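Local coordinates for Non-reducing end beta-L-arabinofuranosidase (Bacteroides thetaiotaomicron, PDB 5MQO), which is a family GH127 glycoside hydrolase of a gut bacterium that probably hydrolyses the glycosidic bonds of aceric acid or a related sugar during the breakdown of plant pectin, at residues K334-G339 / Q372-T377; A343-T348 / L443-E448; S376-E381 / N431-S436. One frame throughout, in Å; residues are numbered along the deposited sequence.

Interaction 1 of 3, residues K334-G339 / Q372-T377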
loop_
_atom_site.group_PDB
_atom_site.type_symbol
_atom_site.label_atom_id
_atom_site.label_comp_id
_atom_site.label_asym_id
_atom_site.label_seq_id
_atom_site.Cartn_x
_atom_site.Cartn_y
_atom_site.Cartn_z
ATOM N N LYS A 334 -15.344 6.251 -0.317
ATOM C CA LYS A 334 -15.289 5.026 0.479
ATOM C C LYS A 334 -13.912 4.661 1.043
ATOM O O LYS A 334 -13.644 3.485 1.301
ATOM C CB LYS A 334 -15.798 3.876 -0.379
ATOM C CG LYS A 334 -17.241 4.010 -0.767
ATOM C CD LYS A 334 -17.712 2.760 -1.476
ATOM C CE LYS A 334 -19.051 2.990 -2.162
ATOM N NZ LYS A 334 -19.409 1.760 -2.918
ATOM N N MET A 335 -13.037 5.641 1.241
ATOM C CA MET A 335 -11.668 5.363 1.671
ATOM C C MET A 335 -11.402 6.160 2.902
ATOM O O MET A 335 -11.714 7.354 2.952
ATOM C CB MET A 335 -10.688 5.785 0.604
ATOM C CG MET A 335 -9.234 5.602 0.975
ATOM S SD MET A 335 -8.170 6.030 -0.405
ATOM C CE MET A 335 -8.075 7.793 -0.121
ATOM N N TYR A 336 -10.795 5.520 3.887
ATOM C CA TYR A 336 -10.357 6.256 5.064
ATOM C C TYR A 336 -9.179 7.199 4.718
ATOM O O TYR A 336 -8.437 6.961 3.761
ATOM C CB TYR A 336 -10.016 5.300 6.184
ATOM C CG TYR A 336 -11.219 4.629 6.718
ATOM C CD1 TYR A 336 -11.694 3.436 6.178
ATOM C CD2 TYR A 336 -11.896 5.171 7.789
ATOM C CE1 TYR A 336 -12.825 2.797 6.709
ATOM C CE2 TYR A 336 -13.026 4.567 8.320
ATOM C CZ TYR A 336 -13.493 3.376 7.793
ATOM O OH TYR A 336 -14.623 2.789 8.346
ATOM N N VAL A 337 -9.011 8.254 5.507
ATOM C CA VAL A 337 -7.938 9.252 5.305
ATOM C C VAL A 337 -6.503 8.693 5.315
ATOM O O VAL A 337 -5.605 9.316 4.784
ATOM C CB VAL A 337 -8.087 10.391 6.337
ATOM C CG1 VAL A 337 -7.745 9.876 7.734
ATOM C CG2 VAL A 337 -7.239 11.610 5.978
ATOM N N THR A 338 -6.314 7.515 5.901
ATOM C CA THR A 338 -5.072 6.747 5.864
ATOM C C THR A 338 -4.888 5.850 4.632
ATOM O O THR A 338 -3.896 5.114 4.534
ATOM C CB THR A 338 -5.026 5.808 7.091
ATOM O OG1 THR A 338 -6.136 4.901 7.066
ATOM C CG2 THR A 338 -5.086 6.601 8.378
ATOM N N GLY A 339 -5.841 5.886 3.703
ATOM C CA GLY A 339 -5.815 5.022 2.494
ATOM C C GLY A 339 -6.462 3.653 2.682
ATOM O O GLY A 339 -6.601 2.894 1.731
ATOM N N GLN A 372 -19.751 6.175 4.314
ATOM C CA GLN A 372 -19.939 5.459 5.573
ATOM C C GLN A 372 -18.561 5.085 6.098
ATOM O O GLN A 372 -17.991 4.055 5.705
ATOM C CB GLN A 372 -20.831 4.227 5.401
ATOM C CG GLN A 372 -20.975 3.373 6.649
ATOM C CD GLN A 372 -21.826 2.143 6.432
ATOM O OE1 GLN A 372 -21.996 1.636 5.302
ATOM N NE2 GLN A 372 -22.370 1.639 7.525
ATOM N N LEU A 373 -18.016 5.933 6.967
ATOM C CA LEU A 373 -16.620 5.788 7.411
ATOM C C LEU A 373 -16.415 5.767 8.920
ATOM O O LEU A 373 -15.634 6.551 9.437
ATOM C CB LEU A 373 -15.757 6.867 6.746
ATOM C CG LEU A 373 -15.783 6.774 5.206
ATOM C CD1 LEU A 373 -15.234 8.050 4.572
ATOM C CD2 LEU A 373 -15.038 5.536 4.710
ATOM N N PRO A 374 -17.072 4.826 9.629
ATOM C CA PRO A 374 -16.919 4.721 11.081
ATOM C C PRO A 374 -15.474 4.459 11.516
ATOM O O PRO A 374 -14.668 3.995 10.746
ATOM C CB PRO A 374 -17.770 3.490 11.412
ATOM C CG PRO A 374 -17.669 2.637 10.192
ATOM C CD PRO A 374 -17.828 3.664 9.106
ATOM N N ASN A 375 -15.200 4.701 12.775
ATOM C CA ASN A 375 -13.861 4.827 13.257
ATOM C C ASN A 375 -13.490 3.640 14.128
ATOM O O ASN A 375 -12.513 2.947 13.829
ATOM C CB ASN A 375 -13.750 6.128 14.050
ATOM C CG ASN A 375 -13.748 7.364 13.161
ATOM O OD1 ASN A 375 -14.766 8.045 12.987
ATOM N ND2 ASN A 375 -12.577 7.677 12.618
ATOM N N SER A 376 -14.244 3.438 15.214
ATOM C CA SER A 376 -14.048 2.313 16.126
ATOM C C SER A 376 -14.233 0.979 15.425
ATOM O O SER A 376 -13.523 0.030 15.747
ATOM C CB SER A 376 -15.005 2.351 17.328
ATOM O OG SER A 376 -14.921 3.553 18.085
ATOM N N THR A 377 -15.168 0.893 14.484
ATOM C CA THR A 377 -15.423 -0.349 13.805
ATOM C C THR A 377 -14.902 -0.402 12.371
ATOM O O THR A 377 -15.301 -1.290 11.618
ATOM C CB THR A 377 -16.924 -0.692 13.836
ATOM O OG1 THR A 377 -17.658 0.365 13.229
ATOM C CG2 THR A 377 -17.404 -0.872 15.288
#
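Tyr336 and Leu373 leave their backbones in the same way, each with CG anti to its own carbonyl carbon (chi1 -69° in the tyrosine, -60° in the leucine), and from these starts the two side chains slide past each other in opposite directions. The result is a textbook CH-pi contact. Methyl CD2 of Leu373 sits over one face of the Tyr336 ring, 4.0 Å from its centroid and 9° off the ring normal. Lower on the same side chain, Leu373 CB lies 3.9 Å from Tyr336 CE2. The second methyl, CD1, turns to main chain and rests 3.9 Å from Met335 O.

At the far end of the ring the contact becomes polar. Tyr336 OH donates a hydrogen bond of 2.7 Å to Pro374 O, using a lone pair of the carbonyl, and the acceptor lies at the edge of the ring near its plane. The two side chains cross at about a right angle, with Pro374 CD 3.4 Å from Tyr336 OH. An alanine in place of Tyr336 would probably leave the Pro374 carbonyl without this donor and open a gap beneath the Leu373 methyl.

The tyrosine begins a type I beta turn that is closed by Gly339 N bonding to Tyr336 O, in the loop that follows helix 317-333. Its partner segment belongs to the loop that leads into helix 382-399, so the contact joins the start and the later part of one long connection between two helices of the catalytic domain. Ala343, Ala378 and Asn380 also touch the phenol. One aromatic side chain thus does two jobs: its face offers an apolar bed for a leucine, while its hydroxyl answers a main-chain carbonyl, which probably limits how far the ring can swing.

Interaction 2 of 3, residues A343-T348 / L443-E448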
loop_
_atom_site.group_PDB
_atom_site.type_symbol
_atom_site.label_atom_id
_atom_site.label_comp_id
_atom_site.label_asym_id
_atom_site.label_seq_id
_atom_site.Cartn_x
_atom_site.Cartn_y
_atom_site.Cartn_z
ATOM N N ALA A 343 -14.901 -0.581 5.641
ATOM C CA ALA A 343 -15.600 -0.043 6.787
ATOM C C ALA A 343 -16.390 -1.034 7.617
ATOM O O ALA A 343 -16.767 -0.698 8.741
ATOM C CB ALA A 343 -16.593 0.970 6.269
ATOM N N LEU A 344 -16.728 -2.203 7.055
ATOM C CA LEU A 344 -17.703 -3.122 7.687
ATOM C C LEU A 344 -17.031 -4.431 7.951
ATOM O O LEU A 344 -16.469 -5.031 7.049
ATOM C CB LEU A 344 -18.937 -3.373 6.815
ATOM C CG LEU A 344 -19.652 -2.172 6.184
ATOM C CD1 LEU A 344 -20.564 -2.631 5.063
ATOM C CD2 LEU A 344 -20.441 -1.342 7.179
ATOM N N TYR A 345 -17.088 -4.851 9.207
ATOM C CA TYR A 345 -16.826 -6.238 9.592
ATOM C C TYR A 345 -17.900 -7.116 8.921
ATOM O O TYR A 345 -17.569 -8.101 8.269
ATOM C CB TYR A 345 -16.876 -6.401 11.136
ATOM C CG TYR A 345 -15.641 -5.887 11.907
ATOM C CD1 TYR A 345 -15.274 -4.533 11.910
ATOM C CD2 TYR A 345 -14.850 -6.768 12.657
ATOM C CE1 TYR A 345 -14.151 -4.095 12.609
ATOM C CE2 TYR A 345 -13.745 -6.327 13.360
ATOM C CZ TYR A 345 -13.397 -4.997 13.334
ATOM O OH TYR A 345 -12.297 -4.581 14.029
ATOM N N ASP A 346 -19.173 -6.754 9.086
ATOM C CA ASP A 346 -20.293 -7.486 8.506
ATOM C C ASP A 346 -21.328 -6.490 8.040
ATOM O O ASP A 346 -21.448 -5.445 8.631
ATOM C CB ASP A 346 -20.981 -8.377 9.545
ATOM C CG ASP A 346 -20.045 -9.374 10.215
ATOM O OD1 ASP A 346 -19.496 -10.319 9.584
ATOM O OD2 ASP A 346 -19.904 -9.237 11.431
ATOM N N GLY A 347 -22.111 -6.809 7.024
ATOM C CA GLY A 347 -23.208 -5.935 6.624
ATOM C C GLY A 347 -24.003 -6.486 5.453
ATOM O O GLY A 347 -23.926 -7.689 5.130
ATOM N N THR A 348 -24.749 -5.601 4.797
ATOM C CA THR A 348 -25.586 -5.978 3.664
ATOM C C THR A 348 -25.302 -5.073 2.471
ATOM O O THR A 348 -25.020 -3.906 2.651
ATOM C CB THR A 348 -27.077 -5.889 4.018
ATOM O OG1 THR A 348 -27.335 -4.651 4.684
ATOM C CG2 THR A 348 -27.456 -6.993 4.942
ATOM N N LEU A 443 -14.789 -6.489 19.262
ATOM C CA LEU A 443 -14.711 -6.787 17.836
ATOM C C LEU A 443 -13.775 -7.966 17.614
ATOM O O LEU A 443 -12.866 -8.182 18.416
ATOM C CB LEU A 443 -14.211 -5.563 17.052
ATOM C CG LEU A 443 -15.205 -4.370 16.974
ATOM C CD1 LEU A 443 -14.492 -3.056 16.656
ATOM C CD2 LEU A 443 -16.341 -4.598 15.976
ATOM N N ARG A 444 -14.011 -8.729 16.545
ATOM C CA ARG A 444 -13.081 -9.748 16.060
ATOM C C ARG A 444 -11.684 -9.169 15.869
ATOM O O ARG A 444 -11.528 -8.023 15.467
ATOM C CB ARG A 444 -13.490 -10.287 14.675
ATOM C CG ARG A 444 -14.844 -10.984 14.527
ATOM C CD ARG A 444 -14.931 -11.779 13.225
ATOM N NE ARG A 444 -15.055 -10.939 12.026
ATOM C CZ ARG A 444 -16.194 -10.525 11.453
ATOM N NH1 ARG A 444 -17.383 -10.847 11.953
ATOM N NH2 ARG A 444 -16.138 -9.767 10.361
ATOM N N TRP A 445 -10.672 -9.998 16.097
ATOM C CA TRP A 445 -9.259 -9.687 15.805
ATOM C C TRP A 445 -8.643 -8.801 16.882
ATOM O O TRP A 445 -9.265 -7.836 17.331
ATOM C CB TRP A 445 -9.022 -9.119 14.372
ATOM C CG TRP A 445 -9.792 -9.867 13.364
ATOM C CD1 TRP A 445 -10.777 -9.379 12.554
ATOM C CD2 TRP A 445 -9.727 -11.274 13.117
ATOM N NE1 TRP A 445 -11.308 -10.391 11.782
ATOM C CE2 TRP A 445 -10.686 -11.567 12.111
ATOM C CE3 TRP A 445 -8.948 -12.324 13.645
ATOM C CZ2 TRP A 445 -10.890 -12.871 11.617
ATOM C CZ3 TRP A 445 -9.151 -13.630 13.154
ATOM C CH2 TRP A 445 -10.117 -13.886 12.151
ATOM N N PRO A 446 -7.409 -9.144 17.313
ATOM C CA PRO A 446 -6.774 -8.365 18.378
ATOM C C PRO A 446 -6.563 -6.891 18.006
ATOM O O PRO A 446 -6.455 -6.541 16.818
ATOM C CB PRO A 446 -5.435 -9.087 18.594
ATOM C CG PRO A 446 -5.169 -9.804 17.308
ATOM C CD PRO A 446 -6.515 -10.200 16.786
ATOM N N LYS A 447 -6.536 -6.045 19.028
ATOM C CA LYS A 447 -6.353 -4.616 18.840
ATOM C C LYS A 447 -5.040 -4.122 19.428
ATOM O O LYS A 447 -4.808 -2.922 19.537
ATOM C CB LYS A 447 -7.568 -3.872 19.397
ATOM C CG LYS A 447 -8.889 -4.230 18.711
ATOM C CD LYS A 447 -8.922 -3.784 17.252
ATOM C CE LYS A 447 -10.266 -4.021 16.573
ATOM N NZ LYS A 447 -10.477 -5.397 16.038
ATOM N N GLU A 448 -4.170 -5.061 19.767
ATOM C CA GLU A 448 -2.760 -4.801 19.959
ATOM C C GLU A 448 -2.051 -5.700 18.976
ATOM O O GLU A 448 -2.522 -6.807 18.711
ATOM C CB GLU A 448 -2.372 -5.153 21.373
ATOM C CG GLU A 448 -3.050 -4.258 22.401
ATOM C CD GLU A 448 -2.522 -4.483 23.814
ATOM O OE1 GLU A 448 -3.348 -4.764 24.722
ATOM O OE2 GLU A 448 -1.278 -4.384 24.011
#
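Tyr345 presses one face of its ring on Leu443, and this is the close-packed half of the contact. Methyl CD2 of Leu443 stands above the middle of the ring, 3.9 Å from the centroid and 7° off the normal, a CH-pi arrangement in which the two side chains cross at about a right angle. Leu443 CB adds an apolar contact of 3.8 Å with Tyr345 CE2. Tip to tip with the phenol comes Lys447, whose NZ gives a hydrogen bond of 2.8 Å to Tyr345 OH, approaching at the edge of the ring and in its plane. The ammonium group does not depend on the tyrosine alone: NZ also bonds to Trp445 O at 3.0 Å, from above that carbonyl plane, and to Thr430. His379 meets the tyrosine ring edge-to-face.

Tyr345 stands where the chain turns a corner. Just before it, Ala343 and Leu344 both face Ser366 in a classic beta bulge; just after it, strand 347-349 pairs antiparallel with strand 361-364. The loop 443-448 is laid against that corner.

The other half is looser and lies toward solvent, with Asp346 exposed. A bend in the Arg444 side chain at chi3 (-72°) turns NE out of the line of the preceding carbons. The guanidinium beyond has one face toward Tyr345 CD2, which is offset toward the rim. Arg444 NH2 reaches Tyr345 O at 3.0 Å, with the donor well above the carbonyl plane though the oxygen is in the guanidinium plane. Arg444 NH1 forms a salt bridge with Asp346 OD2 at 3.0 Å, on the syn side, and a weak bond to Asp346 OD1 at 3.2 Å. Carboxylate and guanidinium planes stand 66° apart, not coplanar as in a symmetrical two-pronged pairing.

Interaction 3 of 3, residues S376-E381 / N431-S436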
loop_
_atom_site.group_PDB
_atom_site.type_symbol
_atom_site.label_atom_id
_atom_site.label_comp_id
_atom_site.label_asym_id
_atom_site.label_seq_id
_atom_site.Cartn_x
_atom_site.Cartn_y
_atom_site.Cartn_z
ATOM N N SER A 376 -14.244 3.438 15.214
ATOM C CA SER A 376 -14.048 2.313 16.126
ATOM C C SER A 376 -14.233 0.979 15.425
ATOM O O SER A 376 -13.523 0.030 15.747
ATOM C CB SER A 376 -15.005 2.351 17.328
ATOM O OG SER A 376 -14.921 3.553 18.085
ATOM N N THR A 377 -15.168 0.893 14.484
ATOM C CA THR A 377 -15.423 -0.349 13.805
ATOM C C THR A 377 -14.902 -0.402 12.371
ATOM O O THR A 377 -15.301 -1.290 11.618
ATOM C CB THR A 377 -16.924 -0.692 13.836
ATOM O OG1 THR A 377 -17.658 0.365 13.229
ATOM C CG2 THR A 377 -17.404 -0.872 15.288
ATOM N N ALA A 378 -14.004 0.498 11.982
ATOM C CA ALA A 378 -13.316 0.367 10.678
ATOM C C ALA A 378 -12.549 -0.934 10.663
ATOM O O ALA A 378 -11.801 -1.217 11.599
ATOM C CB ALA A 378 -12.360 1.513 10.441
ATOM N N HIS A 379 -12.777 -1.745 9.638
ATOM C CA HIS A 379 -12.119 -3.055 9.519
ATOM C C HIS A 379 -10.703 -2.819 9.012
ATOM O O HIS A 379 -9.761 -3.038 9.754
ATOM C CB HIS A 379 -12.916 -3.994 8.609
ATOM C CG HIS A 379 -12.404 -5.393 8.584
ATOM N ND1 HIS A 379 -12.808 -6.345 9.490
ATOM C CD2 HIS A 379 -11.535 -6.009 7.753
ATOM C CE1 HIS A 379 -12.198 -7.491 9.224
ATOM N NE2 HIS A 379 -11.420 -7.312 8.172
ATOM N N ASN A 380 -10.561 -2.325 7.783
ATOM C CA ASN A 380 -9.255 -1.945 7.221
ATOM C C ASN A 380 -8.156 -2.996 7.392
ATOM O O ASN A 380 -7.038 -2.742 7.848
ATOM C CB ASN A 380 -8.839 -0.634 7.823
ATOM C CG ASN A 380 -9.782 0.478 7.463
ATOM O OD1 ASN A 380 -10.505 0.407 6.454
ATOM N ND2 ASN A 380 -9.773 1.535 8.275
ATOM N N GLU A 381 -8.528 -4.204 7.023
ATOM C CA GLU A 381 -7.621 -5.320 6.884
ATOM C C GLU A 381 -6.360 -4.885 6.108
ATOM O O GLU A 381 -6.465 -4.299 5.030
ATOM C CB GLU A 381 -8.392 -6.421 6.162
ATOM C CG GLU A 381 -7.566 -7.539 5.616
ATOM C CD GLU A 381 -8.389 -8.767 5.367
ATOM O OE1 GLU A 381 -9.608 -8.636 5.006
ATOM O OE2 GLU A 381 -7.776 -9.848 5.539
ATOM N N ASN A 431 -6.956 -2.377 11.149
ATOM C CA ASN A 431 -6.370 -1.060 11.331
ATOM C C ASN A 431 -7.454 -0.018 11.662
ATOM O O ASN A 431 -7.786 0.831 10.824
ATOM C CB ASN A 431 -5.635 -0.645 10.074
ATOM C CG ASN A 431 -4.376 -1.412 9.892
ATOM O OD1 ASN A 431 -3.337 -1.074 10.462
ATOM N ND2 ASN A 431 -4.452 -2.458 9.118
ATOM N N PRO A 432 -7.968 -0.046 12.901
ATOM C CA PRO A 432 -9.003 0.901 13.273
ATOM C C PRO A 432 -8.496 2.341 13.331
ATOM O O PRO A 432 -7.297 2.563 13.448
ATOM C CB PRO A 432 -9.425 0.414 14.678
ATOM C CG PRO A 432 -8.209 -0.194 15.247
ATOM C CD PRO A 432 -7.401 -0.721 14.085
ATOM N N LEU A 433 -9.425 3.294 13.271
ATOM C CA LEU A 433 -9.105 4.705 13.485
ATOM C C LEU A 433 -9.503 5.235 14.850
ATOM O O LEU A 433 -9.495 6.441 15.055
ATOM C CB LEU A 433 -9.774 5.533 12.403
ATOM C CG LEU A 433 -9.006 5.595 11.073
ATOM C CD1 LEU A 433 -9.243 4.324 10.228
ATOM C CD2 LEU A 433 -9.385 6.902 10.343
ATOM N N ARG A 434 -9.878 4.343 15.762
ATOM C CA ARG A 434 -10.263 4.689 17.130
ATOM C C ARG A 434 -10.288 3.444 18.035
ATOM O O ARG A 434 -10.846 2.390 17.658
ATOM C CB ARG A 434 -11.659 5.385 17.189
ATOM C CG ARG A 434 -12.058 5.923 18.566
ATOM C CD ARG A 434 -13.104 7.031 18.559
ATOM N NE ARG A 434 -12.873 8.101 17.572
ATOM C CZ ARG A 434 -13.830 8.827 16.948
ATOM N NH1 ARG A 434 -15.151 8.646 17.161
ATOM N NH2 ARG A 434 -13.470 9.756 16.068
ATOM N N ILE A 435 -9.684 3.571 19.217
ATOM C CA ILE A 435 -9.912 2.632 20.311
ATOM C C ILE A 435 -10.488 3.427 21.462
ATOM O O ILE A 435 -9.869 4.370 21.923
ATOM C CB ILE A 435 -8.603 1.955 20.804
ATOM C CG1 ILE A 435 -7.892 1.213 19.660
ATOM C CG2 ILE A 435 -8.884 1.012 21.973
ATOM C CD1 ILE A 435 -8.567 -0.067 19.217
ATOM N N SER A 436 -11.647 3.014 21.941
ATOM C CA SER A 436 -12.228 3.573 23.150
ATOM C C SER A 436 -12.377 2.475 24.174
ATOM O O SER A 436 -12.990 1.465 23.893
ATOM C CB SER A 436 -13.602 4.149 22.828
ATOM O OG SER A 436 -14.374 4.341 24.004
#
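Asn380 and Asn431 supply most of the hydrogen bonding here, where 376-381 and 431-434 run in nearly opposite directions, 175° apart from first CA to last. In Asn431, CG lies anti to the carbonyl carbon (chi1 -72°), and the amide beyond it sends ND2 to Asn380 O, a nearly straight bond of 2.9 Å with the acceptor in the amide plane. Asn380 replies weakly, its own ND2 standing 3.3 Å from Asn431 O. Main chain adds a third bond, from Asn431 N to His379 O at 3.2 Å. Both ends of the Asn431 amide have further partners: OD1 bonds to Ser418, and ND2 also to Thr382. Asn380 O in turn accepts from Asn385 as well.

The middle is packing. Leu433 CD1 makes an apolar contact of 4.2 Å with Ala378 CB and also lies 3.4 Å from the amide nitrogen ND2 of Asn380, the leucine and asparagine side chains crossing at about a right angle.

A carbon donor and van der Waals packing make up the rest. Ser376 CA makes a CA-H...O contact of 3.6 Å with Arg434 O, the angle at the hydrogen being 171°. Ser376 OG packs beside the aliphatic part of Arg434, 3.7 Å from its CG, while the arginine's polar end leads away to Thr691.

Glu381 occupies the N-cap position of helix 382-399, and strand 434-435 pairs with strand 690-697. The contact therefore joins the approach to a catalytic-domain helix to a strand that is part of the large sheet near the C terminus. Its chemistry is largely that of buried amides meeting buried carbonyls: Asn431 engages its neighbours through both branches of its side chain, which fixes the amide's rotation, while its ND2 and its backbone N serve two main-chain oxygens, those of Asn380 and His379.

In the fold
From the N terminus, the chain leaves helix 317-333 into 334-339, and interaction 1 closes a loop of 32 residues when 372-377 returns to it. Within that loop lies 343-348, whose partner 443-448 comes much later, so interactions 1 and 2 cross. Interaction 3 begins at Ser376 and Thr377, which interaction 1 also uses, and closes round helices 382-399 and 402-416; it is enclosed whole by the longer loop of interaction 2. Ser376 packs on Leu443, and Asn375 bonds through its backbone to Leu433, making 372-381 the common middle. Together the three tie inter-helical loops of the catalytic domain to strand 434-435 and the large C-terminal sheet.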